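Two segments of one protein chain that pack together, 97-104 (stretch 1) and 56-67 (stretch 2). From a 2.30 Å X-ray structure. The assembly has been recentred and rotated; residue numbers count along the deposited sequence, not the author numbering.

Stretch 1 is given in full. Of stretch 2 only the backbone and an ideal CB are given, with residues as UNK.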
ATOM      1  N   LEU A  97      33.484  13.687 -12.229  1.00 33.41           N
ATOM      2  CA  LEU A  97      33.628  13.060 -10.924  1.00 32.10           C
ATOM      3  C   LEU A  97      32.226  12.733 -10.428  1.00 33.24           C
ATOM      4  O   LEU A  97      31.457  13.647 -10.123  1.00 32.86           O
ATOM      5  CB  LEU A  97      34.414  13.946  -9.932  1.00 32.37           C
ATOM      6  CG  LEU A  97      34.522  13.443  -8.479  1.00 35.93           C
ATOM      7  CD1 LEU A  97      35.351  12.166  -8.383  1.00 36.16           C
ATOM      8  CD2 LEU A  97      35.103  14.510  -7.577  1.00 36.56           C
ATOM      9  N   ILE A  98      31.860  11.437 -10.448  1.00 28.71           N
ATOM     10  CA  ILE A  98      30.555  10.959  -9.981  1.00 27.08           C
ATOM     11  C   ILE A  98      30.670  10.703  -8.486  1.00 32.09           C
ATOM     12  O   ILE A  98      31.637  10.074  -8.043  1.00 31.48           O
ATOM     13  CB  ILE A  98      30.057   9.712 -10.770  1.00 29.45           C
ATOM     14  CG1 ILE A  98      29.775  10.047 -12.261  1.00 29.72           C
ATOM     15  CG2 ILE A  98      28.846   9.011 -10.101  1.00 28.40           C
ATOM     16  CD1 ILE A  98      28.597  11.031 -12.586  1.00 32.80           C
ATOM     17  N   ALA A  99      29.688  11.212  -7.712  1.00 29.29           N
ATOM     18  CA  ALA A  99      29.625  11.076  -6.259  1.00 27.80           C
ATOM     19  C   ALA A  99      29.468   9.610  -5.823  1.00 31.88           C
ATOM     20  O   ALA A  99      28.763   8.850  -6.492  1.00 29.95           O
ATOM     21  CB  ALA A  99      28.477  11.905  -5.715  1.00 27.73           C
ATOM     22  N   PRO A 100      30.109   9.197  -4.702  1.00 29.83           N
ATOM     23  CA  PRO A 100      29.955   7.811  -4.246  1.00 29.43           C
ATOM     24  C   PRO A 100      28.646   7.626  -3.479  1.00 32.20           C
ATOM     25  O   PRO A 100      28.157   8.557  -2.833  1.00 31.59           O
ATOM     26  CB  PRO A 100      31.180   7.604  -3.355  1.00 31.62           C
ATOM     27  CG  PRO A 100      31.470   8.953  -2.811  1.00 35.82           C
ATOM     28  CD  PRO A 100      30.970   9.974  -3.786  1.00 31.50           C
ATOM     29  N   SER A 101      28.069   6.427  -3.558  1.00 27.72           N
ATOM     30  CA  SER A 101      26.809   6.147  -2.880  1.00 26.86           C
ATOM     31  C   SER A 101      26.970   6.095  -1.365  1.00 31.46           C
ATOM     32  O   SER A 101      27.981   5.610  -0.858  1.00 31.29           O
ATOM     33  CB  SER A 101      26.203   4.847  -3.383  1.00 27.88           C
ATOM     34  OG  SER A 101      24.935   4.616  -2.794  1.00 34.83           O
ATOM     35  N   LYS A 102      25.967   6.621  -0.657  1.00 28.00           N
ATOM     36  CA  LYS A 102      25.886   6.601   0.803  1.00 27.70           C
ATOM     37  C   LYS A 102      25.259   5.274   1.259  1.00 31.35           C
ATOM     38  O   LYS A 102      25.250   4.966   2.453  1.00 30.85           O
ATOM     39  CB  LYS A 102      25.051   7.788   1.315  1.00 28.31           C
ATOM     40  CG  LYS A 102      25.729   9.138   1.180  1.00 32.20           C
ATOM     41  CD  LYS A 102      24.884  10.221   1.828  1.00 25.77           C
ATOM     42  CE  LYS A 102      25.456  11.588   1.559  1.00 24.83           C
ATOM     43  NZ  LYS A 102      24.706  12.655   2.273  1.00 25.22           N
ATOM     44  N   GLY A 103      24.750   4.513   0.292  1.00 28.00           N
ATOM     45  CA  GLY A 103      24.094   3.232   0.520  1.00 28.37           C
ATOM     46  C   GLY A 103      22.711   3.420   1.098  1.00 33.11           C
ATOM     47  O   GLY A 103      22.117   4.498   0.969  1.00 31.92           O
ATOM     48  N   VAL A 104      22.186   2.366   1.738  1.00 30.51           N
ATOM     49  CA  VAL A 104      20.880   2.414   2.385  1.00 30.10           C
ATOM     50  C   VAL A 104      21.047   3.209   3.681  1.00 36.20           C
ATOM     51  O   VAL A 104      21.850   2.835   4.541  1.00 37.93           O
ATOM     52  CB  VAL A 104      20.260   1.005   2.618  1.00 33.20           C
ATOM     53  CG1 VAL A 104      18.943   1.101   3.386  1.00 32.22           C
ATOM     54  CG2 VAL A 104      20.053   0.268   1.295  1.00 33.07           C
ATOM     55  N   UNK A  56      16.373   5.545  -9.980  1.00 23.68           N
ATOM     56  CA  UNK A  56      16.497   5.189  -8.558  1.00 22.82           C
ATOM     57  C   UNK A  56      17.939   4.746  -8.249  1.00 28.35           C
ATOM     58  O   UNK A  56      18.507   3.924  -8.972  1.00 28.51           O
ATOM     59  CB  UNK A  56      15.508   4.080  -8.193  1.00 22.82           C
ATOM     60  N   UNK A  57      18.510   5.277  -7.165  1.00 25.32           N
ATOM     61  CA  UNK A  57      19.853   4.924  -6.724  1.00 25.76           C
ATOM     62  C   UNK A  57      19.784   3.746  -5.744  1.00 29.36           C
ATOM     63  O   UNK A  57      19.289   3.895  -4.625  1.00 27.81           O
ATOM     64  CB  UNK A  57      20.542   6.127  -6.077  1.00 25.76           C
ATOM     65  N   UNK A  58      20.268   2.575  -6.193  1.00 27.30           N
ATOM     66  CA  UNK A  58      20.369   1.341  -5.409  1.00 28.24           C
ATOM     67  C   UNK A  58      21.851   0.899  -5.372  1.00 31.98           C
ATOM     68  O   UNK A  58      22.154  -0.243  -5.015  1.00 30.59           O
ATOM     69  CB  UNK A  58      19.482   0.244  -6.002  1.00 28.24           C
ATOM     70  N   UNK A  59      22.764   1.818  -5.755  1.00 29.77           N
ATOM     71  CA  UNK A  59      24.210   1.593  -5.791  1.00 29.29           C
ATOM     72  C   UNK A  59      24.761   1.343  -4.389  1.00 33.33           C
ATOM     73  O   UNK A  59      24.387   2.035  -3.438  1.00 31.20           O
ATOM     74  CB  UNK A  59      24.920   2.789  -6.429  1.00 29.29           C
ATOM     75  N   UNK A  60      25.632   0.329  -4.275  1.00 31.56           N
ATOM     76  CA  UNK A  60      26.314  -0.090  -3.052  1.00 32.01           C
ATOM     77  C   UNK A  60      27.132   1.073  -2.486  1.00 35.10           C
ATOM     78  O   UNK A  60      27.715   1.840  -3.258  1.00 35.06           O
ATOM     79  CB  UNK A  60      27.214  -1.298  -3.321  1.00 32.01           C
ATOM     80  N   UNK A  61      27.169   1.199  -1.145  1.00 29.59           N
ATOM     81  CA  UNK A  61      27.895   2.245  -0.428  1.00 28.82           C
ATOM     82  C   UNK A  61      29.367   2.304  -0.870  1.00 33.09           C
ATOM     83  O   UNK A  61      30.054   1.277  -0.892  1.00 33.78           O
ATOM     84  CB  UNK A  61      27.806   2.007   1.081  1.00 28.82           C
ATOM     85  N   UNK A  62      29.810   3.495  -1.263  1.00 29.02           N
ATOM     86  CA  UNK A  62      31.180   3.740  -1.701  1.00 28.77           C
ATOM     87  C   UNK A  62      31.433   3.557  -3.184  1.00 33.20           C
ATOM     88  O   UNK A  62      32.541   3.851  -3.653  1.00 34.15           O
ATOM     89  CB  UNK A  62      32.124   2.815  -0.930  1.00 28.77           C
ATOM     90  N   UNK A  63      30.433   3.032  -3.925  1.00 28.58           N
ATOM     91  CA  UNK A  63      30.504   2.822  -5.378  1.00 28.60           C
ATOM     92  C   UNK A  63      29.792   4.006  -6.071  1.00 32.96           C
ATOM     93  O   UNK A  63      28.957   4.654  -5.427  1.00 31.89           O
ATOM     94  CB  UNK A  63      29.869   1.488  -5.774  1.00 28.60           C
ATOM     95  N   UNK A  64      30.059   4.303  -7.366  1.00 30.46           N
ATOM     96  CA  UNK A  64      29.424   5.485  -7.983  1.00 30.09           C
ATOM     97  C   UNK A  64      27.893   5.463  -7.983  1.00 32.15           C
ATOM     98  O   UNK A  64      27.305   4.406  -8.188  1.00 31.48           O
ATOM     99  CB  UNK A  64      29.910   5.621  -9.428  1.00 30.09           C
ATOM    100  N   UNK A  65      27.254   6.635  -7.725  1.00 28.01           N
ATOM    101  CA  UNK A  65      25.789   6.783  -7.772  1.00 26.66           C
ATOM    102  C   UNK A  65      25.409   6.713  -9.239  1.00 30.97           C
ATOM    103  O   UNK A  65      25.685   7.638 -10.002  1.00 29.21           O
ATOM    104  CB  UNK A  65      25.313   8.087  -7.128  1.00 26.66           C
ATOM    105  N   UNK A  66      24.877   5.568  -9.651  1.00 29.69           N
ATOM    106  CA  UNK A  66      24.493   5.348 -11.034  1.00 29.39           C
ATOM    107  C   UNK A  66      23.052   4.842 -11.053  1.00 31.38           C
ATOM    108  O   UNK A  66      22.815   3.626 -11.040  1.00 29.99           O
ATOM    109  CB  UNK A  66      25.438   4.361 -11.722  1.00 29.39           C
ATOM    110  N   UNK A  67      22.080   5.797 -11.029  1.00 26.17           N
ATOM    111  CA  UNK A  67      20.658   5.419 -10.971  1.00 25.18           C
ATOM    112  C   UNK A  67      20.205   4.479 -12.072  1.00 29.47           C
ATOM    113  O   UNK A  67      20.723   4.513 -13.185  1.00 30.49           O
ATOM    114  CB  UNK A  67      19.793   6.680 -11.024  1.00 25.18           C
TER

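At position 56 nothing of stretch 1 lies within reach of the CB, so this contact sets no preference; the residue is V56.

Position 57 points its CA-to-CB bond toward stretch 1, yet the CB has no neighbour there within 5.5 Å. A longer polar side chain could approach the hydroxyl of S101. N57 uses OD1 to accept from the backbone N of position 59 (3.1 Å), and its ND2 makes a weak bond to a water that also accepts from K102 N (2.9 Å). Position 58 points away and leaves the choice open; it is I58.

At position 59 the backbone O accepts a hydrogen bond from S101 OG (2.7 Å), while the CB lies 3.9 Å from S101 CB. A small side chain fits, polar or not. S59 uses its OG to accept from the backbone N of position 66 (3.2 Å).

Positions 60 to 63 form a type II turn. Position 60 points away and admits many residues, here E60. At 61 the CB points sideways, 3.9 Å from G103 CA; the missing side chain of G103 leaves it room, and a long, flexible chain could leave toward open space. K61 does this: its CG is 3.5 Å from K102 O and its end leads away.

Position 62 has phi 90° and psi -8°, where a CB would be jammed against the preceding carbonyl O, so glycine is strongly favoured. G62 donates its N to S101 O (2.8 Å). At 63 the CB points away, but the backbone O accepts from S101 N (2.7 Å). Many side chains would serve; T63 turns its OG1 back to E60 O, 2.6 Å away.

Position 64 makes a single bridge with P100. Its N makes no bond across the contact, phi is -59°, and the CB approaches I98 CG2, so proline or a small apolar residue would suit. P64 places its CB 3.8 Å from I98 CG2.

The backbone N of 65 donates to A99 O (3.0 Å). Its sideways CB lies 3.6 Å from A99 O, and beyond it A99 CB and the CA and CB of S101 offer carbon to an aliphatic chain. I65 packs there, with CD1 4.1 Å from A99 CB and CG1 3.5 Å from S101 CA.

Position 66 starts sideways, beyond close range, so reaching I98 needs a longer apolar chain; L66 brings CD2 to 4.4 Å from I98 CG2. Position 67, out of reach, is P67.

Stretch 2 (56-67) VNISEKGTPILP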
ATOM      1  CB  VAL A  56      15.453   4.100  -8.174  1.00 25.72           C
ATOM      2  CG1 VAL A  56      15.839   3.345  -6.900  1.00 24.49           C
ATOM      3  CG2 VAL A  56      14.056   4.700  -8.043  1.00 25.96           C
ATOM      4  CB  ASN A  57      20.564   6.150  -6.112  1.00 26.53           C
ATOM      5  CG  ASN A  57      21.805   5.863  -5.280  1.00 42.42           C
ATOM      6  OD1 ASN A  57      22.591   4.946  -5.540  1.00 34.15           O
ATOM      7  ND2 ASN A  57      22.025   6.684  -4.271  1.00 32.57           N
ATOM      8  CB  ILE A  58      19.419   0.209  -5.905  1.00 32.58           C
ATOM      9  CG1 ILE A  58      19.535  -0.030  -7.410  1.00 34.46           C
ATOM     10  CG2 ILE A  58      17.975   0.463  -5.500  1.00 34.25           C
ATOM     11  CD1 ILE A  58      20.437  -1.222  -7.807  1.00 47.82           C
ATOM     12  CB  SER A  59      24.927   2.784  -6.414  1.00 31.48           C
ATOM     13  OG  SER A  59      24.363   3.131  -7.667  1.00 37.24           O
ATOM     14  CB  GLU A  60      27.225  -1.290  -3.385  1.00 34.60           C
ATOM     15  CG  GLU A  60      27.941  -1.939  -2.212  1.00 48.22           C
ATOM     16  CD  GLU A  60      29.039  -2.925  -2.573  1.00 72.03           C
ATOM     17  OE1 GLU A  60      29.101  -3.363  -3.745  1.00 62.77           O
ATOM     18  OE2 GLU A  60      29.834  -3.274  -1.671  1.00 69.70           O
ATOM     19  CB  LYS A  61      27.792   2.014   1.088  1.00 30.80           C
ATOM     20  CG  LYS A  61      28.204   3.214   1.931  1.00 39.52           C
ATOM     21  CD  LYS A  61      28.269   2.848   3.406  1.00 49.39           C
ATOM     22  CE  LYS A  61      28.858   3.952   4.241  1.00 57.11           C
ATOM     23  NZ  LYS A  61      30.315   4.077   4.007  1.00 65.20           N
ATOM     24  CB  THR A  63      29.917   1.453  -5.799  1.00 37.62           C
ATOM     25  OG1 THR A  63      28.491   1.471  -5.718  1.00 39.23           O
ATOM     26  CG2 THR A  63      30.521   0.267  -5.033  1.00 34.57           C
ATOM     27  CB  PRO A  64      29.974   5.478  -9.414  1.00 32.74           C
ATOM     28  CG  PRO A  64      31.254   4.715  -9.330  1.00 38.14           C
ATOM     29  CD  PRO A  64      31.023   3.666  -8.290  1.00 33.10           C
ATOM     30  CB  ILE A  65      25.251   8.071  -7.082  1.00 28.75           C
ATOM     31  CG1 ILE A  65      25.562   8.058  -5.569  1.00 27.51           C
ATOM     32  CG2 ILE A  65      23.725   8.260  -7.346  1.00 28.61           C
ATOM     33  CD1 ILE A  65      25.405   9.388  -4.860  1.00 22.87           C
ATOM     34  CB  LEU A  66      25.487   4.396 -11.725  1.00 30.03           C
ATOM     35  CG  LEU A  66      26.956   4.898 -11.758  1.00 35.11           C
ATOM     36  CD1 LEU A  66      27.938   3.758 -11.935  1.00 35.80           C
ATOM     37  CD2 LEU A  66      27.154   6.020 -12.785  1.00 36.81           C
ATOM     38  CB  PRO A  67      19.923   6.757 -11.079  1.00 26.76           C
ATOM     39  CG  PRO A  67      20.884   7.746 -10.571  1.00 30.74           C
ATOM     40  CD  PRO A  67      22.233   7.266 -11.004  1.00 26.96           C
TER
HETATM   41  O   HOH W   1      23.744   8.075  -1.885  1.00 21.78           O
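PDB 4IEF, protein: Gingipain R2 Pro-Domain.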